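Local coordinates for Lin2111 protein (PDB 3EDP) that is of unknown function but probably binds DNA as a transcription regulator of the GntR family, with a UTRA domain behind its helix-turn-helix head, at residues I128-K133 with T139-I144; S16-S21 with E41-S46; V208-A211 with M215-A218; R52-L57 with V63-G68. One frame throughout, in Å; residues are numbered along the deposited sequence.

Interaction 1 (I128-K133 with T139-I144)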
loop_
_atom_site.group_PDB
_atom_site.type_symbol
_atom_site.label_atom_id
_atom_site.label_comp_id
_atom_site.label_asym_id
_atom_site.label_seq_id
_atom_site.Cartn_x
_atom_site.Cartn_y
_atom_site.Cartn_z
ATOM N N ILE A 128 -11.974 13.199 -1.875
ATOM C CA ILE A 128 -11.443 13.358 -3.217
ATOM C C ILE A 128 -11.879 12.175 -4.058
ATOM O O ILE A 128 -11.797 11.027 -3.623
ATOM C CB ILE A 128 -9.904 13.440 -3.205
ATOM C CG1 ILE A 128 -9.448 14.670 -2.419
ATOM C CG2 ILE A 128 -9.362 13.491 -4.623
ATOM C CD1 ILE A 128 -7.971 14.680 -2.090
ATOM N N LYS A 129 -12.367 12.456 -5.255
ATOM C CA LYS A 129 -12.720 11.397 -6.177
ATOM C C LYS A 129 -11.978 11.611 -7.486
ATOM O O LYS A 129 -12.005 12.711 -8.048
ATOM C CB LYS A 129 -14.228 11.392 -6.422
ATOM C CG LYS A 129 -14.726 10.164 -7.174
ATOM C CD LYS A 129 -16.215 10.264 -7.467
ATOM C CE LYS A 129 -16.985 10.836 -6.280
ATOM N NZ LYS A 129 -16.745 10.087 -5.007
ATOM N N PHE A 130 -11.301 10.572 -7.963
ATOM C CA PHE A 130 -10.673 10.633 -9.281
ATOM C C PHE A 130 -10.792 9.347 -10.099
ATOM O O PHE A 130 -11.049 8.268 -9.570
ATOM C CB PHE A 130 -9.214 11.100 -9.205
ATOM C CG PHE A 130 -8.289 10.142 -8.507
ATOM C CD1 PHE A 130 -7.698 9.097 -9.200
ATOM C CD2 PHE A 130 -7.978 10.310 -7.167
ATOM C CE1 PHE A 130 -6.836 8.223 -8.562
ATOM C CE2 PHE A 130 -7.111 9.445 -6.527
ATOM C CZ PHE A 130 -6.542 8.396 -7.225
ATOM N N VAL A 131 -10.607 9.495 -11.404
ATOM C CA VAL A 131 -10.818 8.422 -12.357
ATOM C C VAL A 131 -9.573 8.315 -13.220
ATOM O O VAL A 131 -8.870 9.302 -13.446
ATOM C CB VAL A 131 -12.059 8.699 -13.243
ATOM C CG1 VAL A 131 -11.946 7.984 -14.576
ATOM C CG2 VAL A 131 -13.341 8.301 -12.518
ATOM N N GLN A 132 -9.295 7.113 -13.694
ATOM C CA GLN A 132 -8.066 6.852 -14.418
ATOM C C GLN A 132 -8.354 5.806 -15.483
ATOM O O GLN A 132 -8.949 4.770 -15.186
ATOM C CB GLN A 132 -7.031 6.326 -13.432
ATOM C CG GLN A 132 -5.601 6.351 -13.900
ATOM C CD GLN A 132 -4.659 5.896 -12.805
ATOM O OE1 GLN A 132 -5.086 5.621 -11.679
ATOM N NE2 GLN A 132 -3.374 5.813 -13.125
ATOM N N LYS A 133 -7.955 6.075 -16.721
ATOM C CA LYS A 133 -8.091 5.079 -17.782
ATOM C C LYS A 133 -7.013 4.010 -17.628
ATOM O O LYS A 133 -5.850 4.326 -17.381
ATOM C CB LYS A 133 -8.011 5.728 -19.162
ATOM C CG LYS A 133 -9.240 6.554 -19.539
ATOM C CD LYS A 133 -9.619 7.522 -18.425
ATOM C CE LYS A 133 -10.515 8.646 -18.913
ATOM N NZ LYS A 133 -10.633 9.722 -17.883
ATOM N N THR A 139 -10.836 3.102 -13.964
ATOM C CA THR A 139 -10.898 2.813 -12.546
ATOM C C THR A 139 -11.342 4.060 -11.796
ATOM O O THR A 139 -11.237 5.183 -12.300
ATOM C CB THR A 139 -9.542 2.361 -12.005
ATOM O OG1 THR A 139 -8.601 3.432 -12.135
ATOM C CG2 THR A 139 -9.036 1.122 -12.774
ATOM N N LEU A 140 -11.833 3.859 -10.584
ATOM C CA LEU A 140 -12.340 4.959 -9.784
ATOM C C LEU A 140 -11.722 4.901 -8.396
ATOM O O LEU A 140 -11.704 3.848 -7.757
ATOM C CB LEU A 140 -13.865 4.875 -9.693
ATOM C CG LEU A 140 -14.547 5.830 -8.719
ATOM C CD1 LEU A 140 -14.468 7.241 -9.258
ATOM C CD2 LEU A 140 -15.998 5.422 -8.527
ATOM N N ASP A 141 -11.204 6.030 -7.936
ATOM C CA ASP A 141 -10.627 6.103 -6.602
ATOM C C ASP A 141 -11.349 7.124 -5.756
ATOM O O ASP A 141 -11.717 8.194 -6.236
ATOM C CB ASP A 141 -9.135 6.446 -6.656
ATOM C CG ASP A 141 -8.275 5.235 -6.938
ATOM O OD1 ASP A 141 -7.569 4.781 -6.013
ATOM O OD2 ASP A 141 -8.320 4.720 -8.075
ATOM N N ARG A 142 -11.557 6.780 -4.493
ATOM C CA ARG A 142 -12.062 7.738 -3.528
ATOM C C ARG A 142 -11.138 7.760 -2.314
ATOM O O ARG A 142 -10.794 6.712 -1.758
ATOM C CB ARG A 142 -13.508 7.421 -3.140
ATOM C CG ARG A 142 -13.919 7.962 -1.779
ATOM C CD ARG A 142 -15.291 8.638 -1.813
ATOM N NE ARG A 142 -16.190 8.068 -2.815
ATOM C CZ ARG A 142 -16.683 6.831 -2.777
ATOM N NH1 ARG A 142 -16.348 6.002 -1.792
ATOM N NH2 ARG A 142 -17.497 6.414 -3.740
ATOM N N LEU A 143 -10.721 8.965 -1.938
ATOM C CA LEU A 143 -9.833 9.199 -0.804
ATOM C C LEU A 143 -10.531 10.044 0.255
ATOM O O LEU A 143 -11.224 11.023 -0.060
ATOM C CB LEU A 143 -8.605 9.978 -1.255
ATOM C CG LEU A 143 -7.344 9.288 -1.755
ATOM C CD1 LEU A 143 -7.599 8.591 -3.080
ATOM C CD2 LEU A 143 -6.238 10.328 -1.881
ATOM N N ILE A 144 -10.327 9.672 1.509
ATOM C CA ILE A 144 -10.852 10.420 2.636
ATOM C C ILE A 144 -9.693 10.797 3.562
ATOM O O ILE A 144 -8.977 9.925 4.050
ATOM C CB ILE A 144 -11.893 9.597 3.415
ATOM C CG1 ILE A 144 -12.992 9.090 2.475
ATOM C CG2 ILE A 144 -12.487 10.427 4.552
ATOM C CD1 ILE A 144 -13.913 10.173 1.936
#

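Interaction 2 (S16-S21 with E41-S46)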
loop_
_atom_site.group_PDB
_atom_site.type_symbol
_atom_site.label_atom_id
_atom_site.label_comp_id
_atom_site.label_asym_id
_atom_site.label_seq_id
_atom_site.Cartn_x
_atom_site.Cartn_y
_atom_site.Cartn_z
ATOM N N SER A 16 -22.251 38.268 -0.674
ATOM C CA SER A 16 -21.561 38.648 -1.911
ATOM C C SER A 16 -20.139 39.144 -1.656
ATOM O O SER A 16 -19.226 38.858 -2.427
ATOM C CB SER A 16 -22.346 39.728 -2.661
ATOM O OG SER A 16 -23.610 39.244 -3.085
ATOM N N LYS A 17 -19.961 39.898 -0.576
ATOM C CA LYS A 17 -18.645 40.424 -0.225
ATOM C C LYS A 17 -17.709 39.313 0.241
ATOM O O LYS A 17 -16.525 39.301 -0.105
ATOM C CB LYS A 17 -18.764 41.534 0.829
ATOM C CG LYS A 17 -19.494 42.779 0.307
ATOM C CD LYS A 17 -19.271 43.999 1.182
ATOM C CE LYS A 17 -20.286 44.077 2.317
ATOM N NZ LYS A 17 -20.250 45.402 3.025
ATOM N N ILE A 18 -18.235 38.370 1.015
ATOM C CA ILE A 18 -17.431 37.223 1.421
ATOM C C ILE A 18 -17.062 36.381 0.200
ATOM O O ILE A 18 -15.939 35.890 0.083
ATOM C CB ILE A 18 -18.151 36.355 2.462
ATOM C CG1 ILE A 18 -18.341 37.157 3.750
ATOM C CG2 ILE A 18 -17.343 35.065 2.742
ATOM C CD1 ILE A 18 -19.464 36.667 4.602
ATOM N N LYS A 19 -18.017 36.222 -0.708
ATOM C CA LYS A 19 -17.781 35.502 -1.951
ATOM C C LYS A 19 -16.648 36.171 -2.738
ATOM O O LYS A 19 -15.783 35.494 -3.292
ATOM C CB LYS A 19 -19.063 35.473 -2.780
ATOM C CG LYS A 19 -19.212 34.264 -3.683
ATOM C CD LYS A 19 -20.569 34.274 -4.373
ATOM C CE LYS A 19 -21.687 34.588 -3.388
ATOM N NZ LYS A 19 -22.980 34.863 -4.080
ATOM N N ASP A 20 -16.656 37.501 -2.778
ATOM C CA ASP A 20 -15.595 38.254 -3.444
ATOM C C ASP A 20 -14.234 37.926 -2.843
ATOM O O ASP A 20 -13.271 37.670 -3.566
ATOM C CB ASP A 20 -15.843 39.762 -3.345
ATOM C CG ASP A 20 -17.068 40.205 -4.122
ATOM O OD1 ASP A 20 -17.569 39.413 -4.951
ATOM O OD2 ASP A 20 -17.532 41.346 -3.901
ATOM N N SER A 21 -14.163 37.944 -1.516
ATOM C CA SER A 21 -12.927 37.631 -0.812
ATOM C C SER A 21 -12.449 36.225 -1.147
ATOM O O SER A 21 -11.253 35.990 -1.325
ATOM C CB SER A 21 -13.118 37.774 0.696
ATOM O OG SER A 21 -13.435 39.114 1.032
ATOM N N GLU A 41 -17.675 41.672 13.279
ATOM C CA GLU A 41 -16.833 42.845 13.470
ATOM C C GLU A 41 -16.420 43.460 12.134
ATOM O O GLU A 41 -16.544 44.664 11.928
ATOM C CB GLU A 41 -15.588 42.459 14.268
ATOM C CG GLU A 41 -14.509 43.519 14.305
ATOM C CD GLU A 41 -14.473 44.252 15.625
ATOM O OE1 GLU A 41 -13.402 44.245 16.269
ATOM O OE2 GLU A 41 -15.514 44.816 16.027
ATOM N N ILE A 42 -15.921 42.627 11.233
ATOM C CA ILE A 42 -15.471 43.084 9.921
ATOM C C ILE A 42 -16.579 43.829 9.168
ATOM O O ILE A 42 -16.344 44.874 8.552
ATOM C CB ILE A 42 -14.978 41.890 9.068
ATOM C CG1 ILE A 42 -13.675 41.323 9.646
ATOM C CG2 ILE A 42 -14.807 42.295 7.611
ATOM C CD1 ILE A 42 -13.329 39.932 9.113
ATOM N N TYR A 43 -17.791 43.291 9.232
ATOM C CA TYR A 43 -18.907 43.845 8.477
ATOM C C TYR A 43 -19.862 44.662 9.336
ATOM O O TYR A 43 -20.927 45.064 8.875
ATOM C CB TYR A 43 -19.647 42.722 7.733
ATOM C CG TYR A 43 -18.809 42.176 6.607
ATOM C CD1 TYR A 43 -18.544 42.955 5.485
ATOM C CD2 TYR A 43 -18.250 40.907 6.673
ATOM C CE1 TYR A 43 -17.767 42.482 4.455
ATOM C CE2 TYR A 43 -17.467 40.420 5.637
ATOM C CZ TYR A 43 -17.230 41.212 4.533
ATOM O OH TYR A 43 -16.454 40.751 3.502
ATOM N N SER A 44 -19.475 44.899 10.586
ATOM C CA SER A 44 -20.287 45.700 11.500
ATOM C C SER A 44 -21.750 45.256 11.459
ATOM O O SER A 44 -22.663 46.086 11.365
ATOM C CB SER A 44 -20.172 47.194 11.157
ATOM O OG SER A 44 -18.813 47.608 11.124
ATOM N N SER A 45 -21.975 43.946 11.539
ATOM C CA SER A 45 -23.335 43.423 11.403
ATOM C C SER A 45 -23.693 42.435 12.509
ATOM O O SER A 45 -22.826 41.987 13.260
ATOM C CB SER A 45 -23.524 42.789 10.021
ATOM O OG SER A 45 -23.352 43.757 8.994
ATOM N N SER A 46 -24.975 42.100 12.616
ATOM C CA SER A 46 -25.431 41.265 13.722
ATOM C C SER A 46 -25.038 39.802 13.542
ATOM O O SER A 46 -24.672 39.355 12.447
ATOM C CB SER A 46 -26.951 41.367 13.895
ATOM O OG SER A 46 -27.624 40.657 12.873
HETATM O O HOH W 1 -14.719 39.080 3.555
#

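Interaction 3 (V208-A211 with M215-A218)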
loop_
_atom_site.group_PDB
_atom_site.type_symbol
_atom_site.label_atom_id
_atom_site.label_comp_id
_atom_site.label_asym_id
_atom_site.label_seq_id
_atom_site.Cartn_x
_atom_site.Cartn_y
_atom_site.Cartn_z
ATOM N N VAL A 208 -6.716 1.259 4.455
ATOM C CA VAL A 208 -6.661 2.159 5.593
ATOM C C VAL A 208 -5.189 2.425 5.913
ATOM O O VAL A 208 -4.428 1.497 6.149
ATOM C CB VAL A 208 -7.364 1.567 6.820
ATOM C CG1 VAL A 208 -7.242 2.522 8.007
ATOM C CG2 VAL A 208 -8.829 1.282 6.499
ATOM N N PHE A 209 -4.780 3.687 5.875
ATOM C CA PHE A 209 -3.390 4.037 6.140
ATOM C C PHE A 209 -3.273 4.453 7.603
ATOM O O PHE A 209 -4.073 5.261 8.095
ATOM C CB PHE A 209 -2.928 5.179 5.237
ATOM C CG PHE A 209 -2.946 4.858 3.757
ATOM C CD1 PHE A 209 -1.800 4.417 3.115
ATOM C CD2 PHE A 209 -4.098 5.032 3.008
ATOM C CE1 PHE A 209 -1.803 4.143 1.750
ATOM C CE2 PHE A 209 -4.111 4.758 1.642
ATOM C CZ PHE A 209 -2.962 4.311 1.014
ATOM N N TYR A 210 -2.288 3.893 8.297
ATOM C CA TYR A 210 -2.087 4.175 9.715
ATOM C C TYR A 210 -0.776 4.892 9.972
ATOM O O TYR A 210 0.237 4.592 9.339
ATOM C CB TYR A 210 -2.061 2.867 10.515
ATOM C CG TYR A 210 -3.392 2.163 10.618
ATOM C CD1 TYR A 210 -4.226 2.384 11.706
ATOM C CD2 TYR A 210 -3.813 1.269 9.637
ATOM C CE1 TYR A 210 -5.439 1.747 11.819
ATOM C CE2 TYR A 210 -5.034 0.615 9.746
ATOM C CZ TYR A 210 -5.841 0.866 10.839
ATOM O OH TYR A 210 -7.052 0.237 10.971
ATOM N N ALA A 211 -0.811 5.837 10.907
ATOM C CA ALA A 211 0.388 6.304 11.585
ATOM C C ALA A 211 0.691 5.311 12.712
ATOM O O ALA A 211 -0.146 4.470 13.037
ATOM C CB ALA A 211 0.175 7.710 12.161
HETATM N N MSE A 215 -3.164 4.509 14.714
HETATM C CA MSE A 215 -3.912 5.718 14.375
HETATM C C MSE A 215 -4.147 5.849 12.870
HETATM O O MSE A 215 -3.220 6.157 12.118
HETATM C CB MSE A 215 -3.187 6.963 14.879
HETATM C CG MSE A 215 -3.908 8.260 14.510
HETATM SE SE MSE A 215 -2.723 9.794 14.612
HETATM C CE MSE A 215 -3.104 10.310 16.454
ATOM N N PRO A 216 -5.393 5.626 12.429
ATOM C CA PRO A 216 -5.747 5.761 11.011
ATOM C C PRO A 216 -5.632 7.222 10.605
ATOM O O PRO A 216 -6.111 8.091 11.327
ATOM C CB PRO A 216 -7.217 5.323 10.965
ATOM C CG PRO A 216 -7.492 4.671 12.295
ATOM C CD PRO A 216 -6.571 5.342 13.264
ATOM N N ILE A 217 -4.986 7.490 9.478
ATOM C CA ILE A 217 -4.819 8.860 9.013
ATOM C C ILE A 217 -5.473 9.078 7.657
ATOM O O ILE A 217 -5.724 10.220 7.260
ATOM C CB ILE A 217 -3.326 9.266 8.937
ATOM C CG1 ILE A 217 -2.577 8.378 7.941
ATOM C CG2 ILE A 217 -2.678 9.206 10.326
ATOM C CD1 ILE A 217 -1.098 8.727 7.800
ATOM N N ALA A 218 -5.764 7.991 6.949
ATOM C CA ALA A 218 -6.371 8.116 5.624
ATOM C C ALA A 218 -7.072 6.837 5.178
ATOM O O ALA A 218 -6.711 5.738 5.593
ATOM C CB ALA A 218 -5.326 8.531 4.596
#

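Interaction 4 (R52-L57 with V63-G68)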
loop_
_atom_site.group_PDB
_atom_site.type_symbol
_atom_site.label_atom_id
_atom_site.label_comp_id
_atom_site.label_asym_id
_atom_site.label_seq_id
_atom_site.Cartn_x
_atom_site.Cartn_y
_atom_site.Cartn_z
ATOM N N ARG A 52 -26.988 34.264 8.504
ATOM C CA ARG A 52 -27.745 34.159 7.261
ATOM C C ARG A 52 -26.851 34.245 6.024
ATOM O O ARG A 52 -27.078 33.544 5.041
ATOM C CB ARG A 52 -28.832 35.228 7.200
ATOM C CG ARG A 52 -29.986 34.989 8.168
ATOM C CD ARG A 52 -30.813 36.256 8.331
ATOM N NE ARG A 52 -32.090 36.005 8.984
ATOM C CZ ARG A 52 -32.919 36.959 9.392
ATOM N NH1 ARG A 52 -32.589 38.244 9.226
ATOM N NH2 ARG A 52 -34.076 36.626 9.966
ATOM N N ALA A 53 -25.853 35.121 6.070
ATOM C CA ALA A 53 -24.900 35.238 4.976
ATOM C C ALA A 53 -24.162 33.913 4.795
ATOM O O ALA A 53 -24.040 33.408 3.679
ATOM C CB ALA A 53 -23.902 36.368 5.249
ATOM N N VAL A 54 -23.677 33.358 5.903
ATOM C CA VAL A 54 -22.938 32.103 5.871
ATOM C C VAL A 54 -23.836 30.951 5.387
ATOM O O VAL A 54 -23.417 30.160 4.545
ATOM C CB VAL A 54 -22.277 31.775 7.243
ATOM C CG1 VAL A 54 -21.605 30.392 7.218
ATOM C CG2 VAL A 54 -21.251 32.844 7.614
ATOM N N ASP A 55 -25.067 30.871 5.903
ATOM C CA ASP A 55 -26.023 29.852 5.438
ATOM C C ASP A 55 -26.109 29.873 3.918
ATOM O O ASP A 55 -26.154 28.833 3.268
ATOM C CB ASP A 55 -27.432 30.103 5.981
ATOM C CG ASP A 55 -27.595 29.710 7.430
ATOM O OD1 ASP A 55 -26.656 29.142 8.032
ATOM O OD2 ASP A 55 -28.690 29.982 7.971
ATOM N N LEU A 56 -26.157 31.076 3.363
ATOM C CA LEU A 56 -26.211 31.270 1.920
ATOM C C LEU A 56 -24.947 30.723 1.249
ATOM O O LEU A 56 -25.018 30.072 0.203
ATOM C CB LEU A 56 -26.371 32.759 1.609
ATOM C CG LEU A 56 -26.962 33.201 0.273
ATOM C CD1 LEU A 56 -27.041 34.721 0.227
ATOM C CD2 LEU A 56 -26.136 32.686 -0.884
ATOM N N LEU A 57 -23.789 30.996 1.845
ATOM C CA LEU A 57 -22.529 30.510 1.294
ATOM C C LEU A 57 -22.433 28.988 1.389
ATOM O O LEU A 57 -21.953 28.328 0.467
ATOM C CB LEU A 57 -21.344 31.178 1.989
ATOM C CG LEU A 57 -21.352 32.699 1.806
ATOM C CD1 LEU A 57 -20.306 33.349 2.700
ATOM C CD2 LEU A 57 -21.128 33.054 0.353
ATOM N N VAL A 63 -18.538 27.477 1.363
ATOM C CA VAL A 63 -17.908 27.362 2.668
ATOM C C VAL A 63 -18.589 26.262 3.458
ATOM O O VAL A 63 -19.682 25.813 3.117
ATOM C CB VAL A 63 -18.004 28.685 3.502
ATOM C CG1 VAL A 63 -17.808 29.904 2.632
ATOM C CG2 VAL A 63 -19.327 28.760 4.217
ATOM N N VAL A 64 -17.949 25.841 4.534
ATOM C CA VAL A 64 -18.528 24.830 5.399
ATOM C C VAL A 64 -18.222 25.205 6.843
ATOM O O VAL A 64 -17.167 25.772 7.138
ATOM C CB VAL A 64 -17.971 23.420 5.064
ATOM C CG1 VAL A 64 -16.449 23.430 5.084
ATOM C CG2 VAL A 64 -18.526 22.375 6.024
ATOM N N ARG A 65 -19.160 24.923 7.737
ATOM C CA ARG A 65 -18.958 25.205 9.149
ATOM C C ARG A 65 -18.272 24.037 9.839
ATOM O O ARG A 65 -18.528 22.880 9.514
ATOM C CB ARG A 65 -20.294 25.461 9.847
ATOM C CG ARG A 65 -21.012 26.749 9.434
ATOM C CD ARG A 65 -22.224 26.967 10.334
ATOM N NE ARG A 65 -22.745 28.330 10.270
ATOM C CZ ARG A 65 -23.791 28.700 9.542
ATOM N NH1 ARG A 65 -24.440 27.803 8.805
ATOM N NH2 ARG A 65 -24.192 29.967 9.555
ATOM N N LYS A 66 -17.401 24.337 10.793
ATOM C CA LYS A 66 -16.974 23.314 11.734
ATOM C C LYS A 66 -17.764 23.528 13.012
ATOM O O LYS A 66 -17.554 24.513 13.715
ATOM C CB LYS A 66 -15.474 23.384 12.017
ATOM C CG LYS A 66 -14.901 22.081 12.579
ATOM C CD LYS A 66 -15.829 21.475 13.630
ATOM C CE LYS A 66 -15.582 19.991 13.843
ATOM N NZ LYS A 66 -14.423 19.737 14.740
ATOM N N ASN A 67 -18.677 22.607 13.296
ATOM C CA ASN A 67 -19.513 22.671 14.490
ATOM C C ASN A 67 -18.930 23.574 15.574
ATOM O O ASN A 67 -18.102 23.142 16.378
ATOM C CB ASN A 67 -19.747 21.265 15.043
ATOM C CG ASN A 67 -20.903 21.206 16.019
ATOM O OD1 ASN A 67 -21.397 22.236 16.479
ATOM N ND2 ASN A 67 -21.344 19.995 16.340
ATOM N N GLY A 68 -19.364 24.830 15.580
ATOM C CA GLY A 68 -18.864 25.810 16.526
ATOM C C GLY A 68 -17.492 26.340 16.153
ATOM O O GLY A 68 -17.312 27.547 15.976
#

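Interaction 1 (I128-K133 with T139-I144)
The Phe130 ring receives Asp141 CB over one face: CB lies 3.5 Å from the ring centroid, 21° off the normal, a CH-pi contact displaced toward the CZ rim. The Asp141 carboxylate lies almost parallel to the ring, the planes 3° apart, and its oxygens are engaged elsewhere, OD2 with His222 and OD1 weakly with Gln220. Phe130 CG sits between the backbone N and the carbonyl carbon (chi1 66°), which swings the ring over the neighbouring strand, where CE2 also meets Leu143 CD1 at 3.6 Å. At the edge of the Arg142 guanidinium, in its plane, stands Lys129 NZ, 3.0 Å from Arg142 NE. These are two donors and no bond joins them; both side chains form salt bridges to Glu189, whose carboxylate probably offsets the like charges. On the sheet face that carries Lys129 and Arg142, Leu140 CD1 touches Val131 CG2 and Lys129 CG, each at 3.6 Å. Between the strands, paired backbone bonds join Ile128 to Leu143, Phe130 to Asp141 and Gln132 to Thr139, with Asp141 N to Phe130 O nearly straight at 2.8 Å. This regular antiparallel register belongs to the beta hairpin 124-134/137-146 in the UTRA domain's sheet.

Interaction 2 (S16-S21 with E41-S46)
Tyr43 and Lys17 both carry CG anti to the carbonyl carbon (chi1 -70° and -66°), and these torsions send the tyrosine ring toward helix 10-23 while the lysine chain runs past it in the opposite direction. A bend at chi3 (-87°) brings the lysine's CE to 3.7 Å from Tyr43 CE1. At the far end of the ring, Tyr43 OH lies 3.6 Å from Lys17 CB, while Ile18 CG1 approaches Tyr43 CE2 at 3.9 Å; Lys17 CE and Ile18 CG1 both come obliquely to the ring. One ring face is covered from within its own segment by Ile42 CG2, which stands over the centre. The phenol has no direct hydrogen bond across the contact. A water 2.8 Å from Ser21 OG also lies near Tyr43 OH, but that approach is too short to be sound, so the bridge is doubtful. Behind the ring, Ser44, with positive phi, is the C-prime residue of a Schellman motif, and Ser45 OG donates to Tyr43 O at 2.8 Å from above the carbonyl plane. Tyr43 thus follows the end of helix 36-42 and leans on helix 10-23, while Ile18 packs on Leu57 of helix 47-59 and Ser46 caps that helix through Thr49 N.

Interaction 3 (V208-A211 with M215-A218)
Phe209 O is gripped by two successive amides of the opposite strand: Ile217 N donates to it at 2.8 Å and nearly straight (173°), while Ala218 N reaches it only weakly at 3.4 Å. Two residues thus face one, the classic beta bulge, and the register slips by one between Phe209 and Tyr210. Within the same bulge, Phe209 N donates to Ala218 O at 2.8 Å; the same carbonyl oxygen lies in plane at the edge of the Phe209 ring. Toward the turn, Ala211 N bonds Met215 O at 2.7 Å, and the return bond from Met215 N is long and weak. Pro216 falls opposite Tyr210 in a non-hydrogen-bonded pair, where its CG meets Tyr210 CE1 at 3.6 Å. Ile217 CG2 rests against Ala211 CB at 3.7 Å. Ile217 CG1 stands between the backbone N and the carbonyl carbon (chi1 62°), which brings it close to Phe209 O. Selenomethionine Met215 runs away from the strand pair and lies against Tyr172, while Val167 of helix 163-167 packs on Phe209, Ile217 and Ala218. The short segments run 124° apart, consistent with the bulge. The bonding implies that backbone amides set the register of the hairpin 201-211/215-225: two of them share one carbonyl, and Pro216, with no N-H to give, sits where the pairing asks for none.

Interaction 4 (R52-L57 with V63-G68)
Charge pairing joins Asp55 and Arg65. Arg65 NH1 donates to Asp55 OD1 at 2.7 Å with an angle of 149° at the hydrogen, and this oxygen is met nearly along its C-O axis while lying close to the guanidinium plane. The second link of the salt bridge, from Arg65 NH2 to the same Asp55 OD1, is weak at 3.0 Å. One carboxylate oxygen therefore takes both terminal nitrogens, and the two planes are 80° apart, so Asp55 OD1 is a bifurcated acceptor and the pairing is not the coplanar bidentate kind. The arginine is held further by Glu36, which forms a salt bridge with NE, and by the carbonyl oxygen of Arg51, which accepts from NH2; three directions of restraint would fix the rotation of the guanidinium. Its reach comes from a chain extended from CG to NE.

Face packing adds to the charge pairing. Val54 CG1 lies over one guanidinium face, 3.5 Å above the plane and toward its rim, so an aliphatic branch backs the charged group. Helix 47-59 and strand 63-66 belong to the winged helix-turn-helix of the GntR family; the helix is consistent with the recognition helix, and strand 63-66 pairs with 70-73 to form the wing.

Apolar contacts join Leu57 and Val54 to Val63. Leu57 CB touches Val63 CG1 at 3.8 Å, and Val63 CG2 meets Val54 CG1 at 4.1 Å. Val63 also rests on Ile22 of helix 10-23, while Val54 reaches Leu71 of the second wing strand and Leu39 of helix 36-42.

Overall arrangement
Interactions 2 and 4 lie in the winged-helix head and interactions 1 and 3 in the UTRA sheet, with the centres of 1 and 2 about 36 Å apart. Interactions 1 and 4 are buried, 2 and 3 partly buried. Within the head, Ile18 CG2 touches Leu57 CD1 at 3.4 Å, joining a tyrosine contact that packs mostly on aliphatic chains to one that combines a salt bridge with valine and leucine packing. Interactions 1 and 3 reach neighbouring strands, 137-146 and 215-225, of one sheet. Backbone bonds dominate both, yet interaction 1 keeps a regular register, whereas the bulged pair of interaction 3 lies beside the turn of its hairpin.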